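Local coordinates for geranylgeranyl pyrophosphate synthase (Corynebacterium glutamicum, PDB 3LK5), which probably uses magnesium ions to join allylic diphosphates such as dimethylallyl diphosphate to isopentenyl diphosphate, building isoprenoid chains, at residues 275-280 against 318-323; 76-81 against 230-235; 52-57 against 152-157. All coordinates share one frame; numbering follows the deposited sequence.

Contact 1. Residues 275-280 against 318-323; sequences DDIREG and AVITEH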
# COMPACT_ATOMS: atom_id res chain seq x y z
N ASP A 275 -20.56 -14.10 14.35
CA ASP A 275 -19.21 -13.57 14.35
C ASP A 275 -19.15 -12.07 14.51
O ASP A 275 -18.26 -11.55 15.19
CB ASP A 275 -18.55 -13.95 13.03
CG ASP A 275 -17.05 -13.87 13.10
OD1 ASP A 275 -16.48 -14.60 13.94
OD2 ASP A 275 -16.47 -13.09 12.31
N ASP A 276 -20.09 -11.36 13.88
CA ASP A 276 -20.13 -9.89 13.97
C ASP A 276 -20.40 -9.39 15.39
O ASP A 276 -20.01 -8.27 15.72
CB ASP A 276 -21.17 -9.29 13.02
CG ASP A 276 -20.69 -9.20 11.58
OD1 ASP A 276 -19.53 -9.55 11.29
OD2 ASP A 276 -21.46 -8.75 10.71
N ILE A 277 -21.09 -10.20 16.19
CA ILE A 277 -21.32 -9.87 17.61
C ILE A 277 -19.99 -10.02 18.38
O ILE A 277 -19.54 -9.09 19.06
CB ILE A 277 -22.41 -10.73 18.26
CG1 ILE A 277 -23.78 -10.58 17.57
CG2 ILE A 277 -22.56 -10.39 19.75
CD1 ILE A 277 -24.27 -9.16 17.43
N ARG A 278 -19.38 -11.21 18.23
CA ARG A 278 -18.08 -11.53 18.84
C ARG A 278 -17.00 -10.53 18.50
O ARG A 278 -16.17 -10.23 19.35
CB ARG A 278 -17.64 -12.96 18.46
CG ARG A 278 -16.39 -13.44 19.22
CD ARG A 278 -15.62 -14.49 18.42
NE ARG A 278 -15.31 -14.01 17.07
CZ ARG A 278 -14.21 -13.33 16.73
NH1 ARG A 278 -13.28 -13.05 17.64
NH2 ARG A 278 -14.04 -12.93 15.48
N GLU A 279 -17.02 -10.00 17.28
CA GLU A 279 -16.00 -9.07 16.78
C GLU A 279 -16.33 -7.61 17.13
O GLU A 279 -15.49 -6.73 16.93
CB GLU A 279 -15.87 -9.23 15.26
CG GLU A 279 -14.54 -8.81 14.64
CD GLU A 279 -13.83 -9.96 13.92
OE1 GLU A 279 -14.50 -10.74 13.19
OE2 GLU A 279 -12.59 -10.08 14.08
N GLY A 280 -17.54 -7.34 17.61
CA GLY A 280 -17.94 -5.95 17.91
C GLY A 280 -18.09 -4.99 16.74
O GLY A 280 -17.81 -3.79 16.87
N ALA A 318 -25.83 -15.81 21.19
CA ALA A 318 -27.23 -16.02 20.84
C ALA A 318 -28.16 -15.13 21.68
O ALA A 318 -29.16 -14.58 21.17
CB ALA A 318 -27.62 -17.50 20.99
N VAL A 319 -27.85 -15.01 22.97
CA VAL A 319 -28.66 -14.20 23.89
C VAL A 319 -28.63 -12.73 23.47
O VAL A 319 -29.68 -12.08 23.43
CB VAL A 319 -28.23 -14.43 25.39
CG1 VAL A 319 -28.70 -13.31 26.30
CG2 VAL A 319 -28.72 -15.79 25.87
N ILE A 320 -27.46 -12.21 23.11
CA ILE A 320 -27.36 -10.83 22.61
C ILE A 320 -28.15 -10.71 21.29
O ILE A 320 -28.86 -9.71 21.05
CB ILE A 320 -25.89 -10.43 22.29
CG1 ILE A 320 -24.96 -10.50 23.54
CG2 ILE A 320 -25.81 -9.07 21.57
CD1 ILE A 320 -25.44 -9.77 24.76
N THR A 321 -27.99 -11.72 20.45
CA THR A 321 -28.65 -11.73 19.15
C THR A 321 -30.18 -11.67 19.29
O THR A 321 -30.85 -10.90 18.58
CB THR A 321 -28.22 -12.95 18.35
OG1 THR A 321 -26.83 -12.84 18.07
CG2 THR A 321 -28.98 -12.99 17.04
N GLU A 322 -30.72 -12.47 20.21
CA GLU A 322 -32.18 -12.45 20.46
C GLU A 322 -32.63 -11.09 21.03
O GLU A 322 -33.72 -10.62 20.70
CB GLU A 322 -32.65 -13.64 21.33
CG GLU A 322 -32.58 -15.03 20.64
CD GLU A 322 -33.18 -15.05 19.19
OE1 GLU A 322 -34.16 -14.33 18.92
OE2 GLU A 322 -32.66 -15.78 18.32
N HIS A 323 -31.80 -10.47 21.88
CA HIS A 323 -32.12 -9.12 22.38
C HIS A 323 -32.20 -8.15 21.18
O HIS A 323 -33.13 -7.35 21.10
CB HIS A 323 -31.12 -8.59 23.41
CG HIS A 323 -31.25 -9.20 24.79
ND1 HIS A 323 -32.43 -9.22 25.49
CD2 HIS A 323 -30.31 -9.74 25.61
CE1 HIS A 323 -32.23 -9.80 26.67
NE2 HIS A 323 -30.95 -10.09 26.78
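Ile-277, in the short helix 275-278, meets Ile-320 and Thr-321 of helix 314-326, and its two branches divide the work. The CG2 methyl lies 4.0 Å from CG2 of Ile-320, so the isoleucines touch methyl to methyl as the side chains pass at a slant. The CG1 methylene reaches the other neighbour, lying 3.8 Å from OG1 of Thr-321. The torsions explain this split: with chi1 at -60°, Ile-277 holds CG1 beside its own backbone N and turns CG2 anti to that nitrogen, so that a separate carbon faces each partner. Ile-320 adopts the same rotamer, which offers CG2 to the contact while the rest of its chain leads away.

Thr-321 suits a buried place on a helix because its hydroxyl finds a partner within its own helix. OG1 stands beside the backbone N and hydrogen-bonds to the carbonyl O of Ile-317, one turn earlier, so a polar atom can lie next to a hydrocarbon group. Val-262 of helix 236-263 touches both Ile-277 and Thr-321, while Ile-317 and Ile-324 add to the apolar surroundings of Ile-277.

Away from this patch, Arg-278 NH2 forms salt bridges with Asp-275 OD1 at 3.3 Å, CG of Asp-275 lying in the guanidinium plane at its edge, and, less certainly, with the poorly ordered Glu-279. Gly-280, with positive phi, closes the short helix in a Schellman motif. No salt bridge joins the two segments, and what holds them together is dispersion and the hydrophobic effect, spread over a small area.

Contact 2. Residues 76-81 against 230-235; sequences AAQGHK and SIAGGS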
# COMPACT_ATOMS: atom_id res chain seq x y z
N ALA A 76 -21.42 -2.28 -20.26
CA ALA A 76 -22.52 -1.31 -20.27
C ALA A 76 -22.21 -0.08 -21.16
O ALA A 76 -23.10 0.42 -21.86
CB ALA A 76 -22.90 -0.88 -18.84
N ALA A 77 -20.96 0.38 -21.14
CA ALA A 77 -20.52 1.56 -21.89
C ALA A 77 -20.09 1.23 -23.30
O ALA A 77 -20.06 2.09 -24.17
CB ALA A 77 -19.34 2.22 -21.19
N GLN A 78 -19.67 -0.00 -23.51
CA GLN A 78 -19.01 -0.34 -24.76
C GLN A 78 -20.13 -0.57 -25.76
O GLN A 78 -19.91 -0.47 -26.96
CB GLN A 78 -18.12 -1.56 -24.60
CG GLN A 78 -17.01 -1.62 -25.62
CD GLN A 78 -16.83 -3.00 -26.21
OE1 GLN A 78 -15.86 -3.25 -26.92
NE2 GLN A 78 -17.78 -3.90 -25.94
N GLY A 79 -21.32 -0.84 -25.24
CA GLY A 79 -22.54 -1.03 -26.05
C GLY A 79 -22.41 -2.14 -27.10
O GLY A 79 -21.62 -3.09 -26.93
N HIS A 80 -23.17 -2.00 -28.19
CA HIS A 80 -23.14 -2.97 -29.30
C HIS A 80 -21.92 -2.80 -30.21
O HIS A 80 -21.83 -3.45 -31.26
CB HIS A 80 -24.45 -2.91 -30.12
CG HIS A 80 -25.68 -3.17 -29.31
ND1 HIS A 80 -26.84 -2.44 -29.47
CD2 HIS A 80 -25.93 -4.06 -28.32
CE1 HIS A 80 -27.76 -2.88 -28.62
NE2 HIS A 80 -27.23 -3.86 -27.91
N LYS A 81 -20.98 -1.94 -29.80
CA LYS A 81 -19.77 -1.64 -30.60
C LYS A 81 -18.44 -2.20 -30.03
O LYS A 81 -18.41 -2.96 -29.06
CB LYS A 81 -19.65 -0.13 -30.89
CG LYS A 81 -19.31 0.73 -29.68
CD LYS A 81 -19.23 2.21 -30.00
CE LYS A 81 -18.86 3.00 -28.75
NZ LYS A 81 -17.60 2.48 -28.13
N SER A 230 -15.23 3.97 -17.62
CA SER A 230 -14.21 4.93 -18.07
C SER A 230 -13.26 4.30 -19.08
O SER A 230 -12.89 4.93 -20.06
CB SER A 230 -13.41 5.46 -16.85
OG SER A 230 -14.26 6.30 -16.08
N ILE A 231 -12.90 3.04 -18.85
CA ILE A 231 -12.00 2.33 -19.81
C ILE A 231 -12.64 2.30 -21.20
O ILE A 231 -11.96 2.53 -22.23
CB ILE A 231 -11.64 0.93 -19.30
CG1 ILE A 231 -10.76 1.06 -18.06
CG2 ILE A 231 -10.89 0.07 -20.41
CD1 ILE A 231 -10.60 -0.25 -17.26
N ALA A 232 -13.96 2.08 -21.22
CA ALA A 232 -14.75 1.99 -22.47
C ALA A 232 -15.12 3.35 -23.05
O ALA A 232 -15.64 3.42 -24.15
CB ALA A 232 -16.02 1.16 -22.24
N GLY A 233 -14.82 4.43 -22.33
CA GLY A 233 -15.08 5.78 -22.87
C GLY A 233 -16.54 6.14 -22.68
O GLY A 233 -17.09 6.95 -23.44
N GLY A 234 -17.16 5.58 -21.64
CA GLY A 234 -18.59 5.80 -21.31
C GLY A 234 -18.94 7.27 -21.07
O GLY A 234 -18.12 8.06 -20.56
N SER A 235 -20.16 7.64 -21.48
CA SER A 235 -20.61 9.02 -21.36
C SER A 235 -20.83 9.40 -19.89
O SER A 235 -20.94 8.53 -19.03
CB SER A 235 -21.94 9.20 -22.12
OG SER A 235 -22.96 8.52 -21.42
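Ala-77, near the end of helix 65-78, presses its methyl against Ala-232, CB to CB at 3.6 Å. The same CB lies 3.7 Å from CA of Gly-234, so one small group fills the angle between a methyl and a bare backbone. The residue types explain the closeness: alanine brings a single carbon, and Gly-234 brings no side chain at all, which lets the two backbones come within 4.7 Å, CA of Ala-77 to CA of Gly-234. The methyl of Ala-232 also sits over the chain at Gln-78, its CB 4.0 Å from the backbone N.

Of its side chain, Gln-78 brings only CB to the contact, 4.2 Å from CB of Ala-232. Its CG is anti to the backbone N (chi1 -156°), and a bend at chi2 carries the amide away, where OE1 accepts a hydrogen bond from the backbone N of Ser-83. The glutamine thus links the end of its helix to the chain just past the turn. Phe-74, one turn earlier in helix 65-78, also touches Ala-232, and Leu-238 of helix 236-263 touches Ala-77.

Both segments change direction here on glycines with positive phi. Gly-79 takes phi 57° as the second residue of a type II' turn from Gln-78 to Lys-81. At Gly-233 the chain leaves helical geometry in a Schellman motif, its N bonding back to the carbonyl O of Ser-230. Ser-235 then N-caps the next helix, OG reaching the backbone N of Leu-238. A Schellman motif followed two residues later by a serine N-cap is a compact helix-to-helix connection, suited to the all-helical prenyl synthase fold; here it packs against the tail of helix 65-78.

Contact 3. Residues 52-57 against 152-157; sequences AHLRSF and GDMALV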
# COMPACT_ATOMS: atom_id res chain seq x y z
N ALA A 52 4.59 -16.83 -2.12
CA ALA A 52 3.81 -18.10 -2.32
C ALA A 52 2.53 -18.08 -1.50
O ALA A 52 1.47 -18.53 -1.94
CB ALA A 52 4.68 -19.36 -1.96
N HIS A 53 2.64 -17.58 -0.27
CA HIS A 53 1.49 -17.47 0.62
C HIS A 53 0.50 -16.44 0.12
O HIS A 53 -0.73 -16.65 0.19
CB HIS A 53 1.96 -17.12 2.04
CG HIS A 53 2.65 -18.26 2.74
ND1 HIS A 53 2.07 -19.50 2.85
CD2 HIS A 53 3.85 -18.34 3.36
CE1 HIS A 53 2.90 -20.31 3.50
NE2 HIS A 53 3.98 -19.63 3.82
N LEU A 54 1.02 -15.33 -0.41
CA LEU A 54 0.14 -14.32 -0.98
C LEU A 54 -0.57 -14.89 -2.22
O LEU A 54 -1.77 -14.67 -2.42
CB LEU A 54 0.95 -13.02 -1.32
CG LEU A 54 0.19 -11.93 -2.08
CD1 LEU A 54 -1.02 -11.46 -1.29
CD2 LEU A 54 1.10 -10.73 -2.46
N ARG A 55 0.20 -15.60 -3.05
CA ARG A 55 -0.32 -16.23 -4.26
C ARG A 55 -1.48 -17.17 -3.94
O ARG A 55 -2.54 -17.09 -4.59
CB ARG A 55 0.78 -17.00 -4.98
CG ARG A 55 0.27 -17.72 -6.24
CD ARG A 55 1.32 -18.67 -6.81
NE ARG A 55 0.80 -19.37 -7.99
CZ ARG A 55 1.16 -19.09 -9.24
NH1 ARG A 55 2.07 -18.15 -9.48
NH2 ARG A 55 0.64 -19.77 -10.25
N SER A 56 -1.29 -18.07 -2.96
CA SER A 56 -2.38 -18.95 -2.54
C SER A 56 -3.60 -18.18 -2.10
O SER A 56 -4.74 -18.55 -2.43
CB SER A 56 -1.95 -19.90 -1.41
OG SER A 56 -0.90 -20.72 -1.86
N PHE A 57 -3.38 -17.11 -1.33
CA PHE A 57 -4.50 -16.34 -0.80
C PHE A 57 -5.31 -15.68 -1.92
O PHE A 57 -6.55 -15.69 -1.91
CB PHE A 57 -3.97 -15.30 0.20
CG PHE A 57 -5.04 -14.51 0.89
CD1 PHE A 57 -5.81 -15.08 1.91
CD2 PHE A 57 -5.25 -13.18 0.55
CE1 PHE A 57 -6.81 -14.34 2.56
CE2 PHE A 57 -6.25 -12.43 1.18
CZ PHE A 57 -7.02 -12.99 2.20
N GLY A 152 0.58 -7.62 2.40
CA GLY A 152 -0.51 -6.70 2.01
C GLY A 152 0.05 -5.54 1.20
O GLY A 152 -0.53 -5.14 0.20
N ASP A 153 1.20 -5.01 1.61
CA ASP A 153 1.78 -3.89 0.87
C ASP A 153 2.21 -4.33 -0.53
O ASP A 153 2.03 -3.59 -1.49
CB ASP A 153 3.00 -3.31 1.60
CG ASP A 153 2.65 -2.62 2.92
OD1 ASP A 153 1.46 -2.33 3.18
OD2 ASP A 153 3.61 -2.31 3.70
N MSE A 154 2.77 -5.54 -0.64
CA MSE A 154 3.11 -6.09 -1.95
C MSE A 154 1.86 -6.19 -2.85
O MSE A 154 1.93 -5.85 -4.03
CB MSE A 154 3.80 -7.45 -1.83
CG MSE A 154 4.40 -7.94 -3.14
SE MSE A 154 6.03 -6.96 -3.62
CE MSE A 154 7.26 -7.96 -2.45
N ALA A 155 0.76 -6.66 -2.28
CA ALA A 155 -0.50 -6.78 -3.04
C ALA A 155 -0.92 -5.40 -3.53
O ALA A 155 -1.36 -5.26 -4.66
CB ALA A 155 -1.58 -7.39 -2.19
N LEU A 156 -0.77 -4.39 -2.69
CA LEU A 156 -1.21 -3.05 -3.11
C LEU A 156 -0.36 -2.46 -4.23
O LEU A 156 -0.91 -1.87 -5.18
CB LEU A 156 -1.33 -2.11 -1.88
CG LEU A 156 -1.85 -0.69 -2.12
CD1 LEU A 156 -3.27 -0.70 -2.77
CD2 LEU A 156 -1.92 0.02 -0.74
N VAL A 157 0.96 -2.63 -4.15
CA VAL A 157 1.83 -2.17 -5.24
C VAL A 157 1.58 -2.99 -6.52
O VAL A 157 1.59 -2.43 -7.62
CB VAL A 157 3.38 -2.04 -4.88
CG1 VAL A 157 3.57 -1.09 -3.69
CG2 VAL A 157 4.03 -3.32 -4.66
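Leu-54 of helix 45-59 points its forked end at the backbone of helix 144-164 and is the one residue of 52-57 that takes part in the contact. One prong, CD1, comes to 4.2 Å from CB of Ala-155, methyl to methyl. The other, CD2, lies against the main chain itself, 4.1 Å from the backbone N of Ala-155 and 4.3 Å from CB of Met-154. With CG anti to the backbone N (chi1 173°), the leucine extends away from its own helix, and the fork then straddles the step between two consecutive residues of the other.

The partners suit this approach in different ways. Ala-155 also points toward helix 45-59, but its single methyl is short enough for a leucine to reach the helix surface behind it; the CA atoms of Leu-54 and Ala-155 are 7.8 Å apart. Met-154, present here as selenomethionine, offers only the root of its side chain. Beyond CB the chain folds aside, with chi2 and chi3 at 74° and 80°, and it packs on Ile-40 of helix 21-43 and on Ile-188 of the second subunit. Ile-106 of helix 87-111 gives Leu-54 a further apolar neighbour.

At the subunit boundary the character changes. Asp-153 OD2 is hydrogen-bonded to ND1 of His-107 of the second subunit, one polar link there, and Leu-156 packs on Leu-156 of that subunit. Helix 144-164 therefore has helix 45-59 on one side and the second subunit on another, with Met-154 touching both. Between 52-57 and 152-157 themselves everything is hydrocarbon against hydrocarbon or backbone, so shape and dispersion rather than polar pairing determine how Leu-54 sits.

Overall arrangement
Contacts 1 and 3 are buried and contact 2 is only partly so, and no helix supplies a segment to more than one of them. Contacts 1 and 2 lie on opposite sides of the chain's centre, their own centres 45 Å apart, yet both border helix 236-263: contact 2 near its start at Leu-238, contact 1 near its end at Val-262. Contact 3, about 31 Å from contact 2 between centres, is alone in adjoining the second subunit. All three lack polar bonds across their segments, but beta-branched residues meet in contact 1 and a single leucine packs on alanine and the root of a methionine in contact 3, whereas contact 2 brings helix ends together through alanine and glycine.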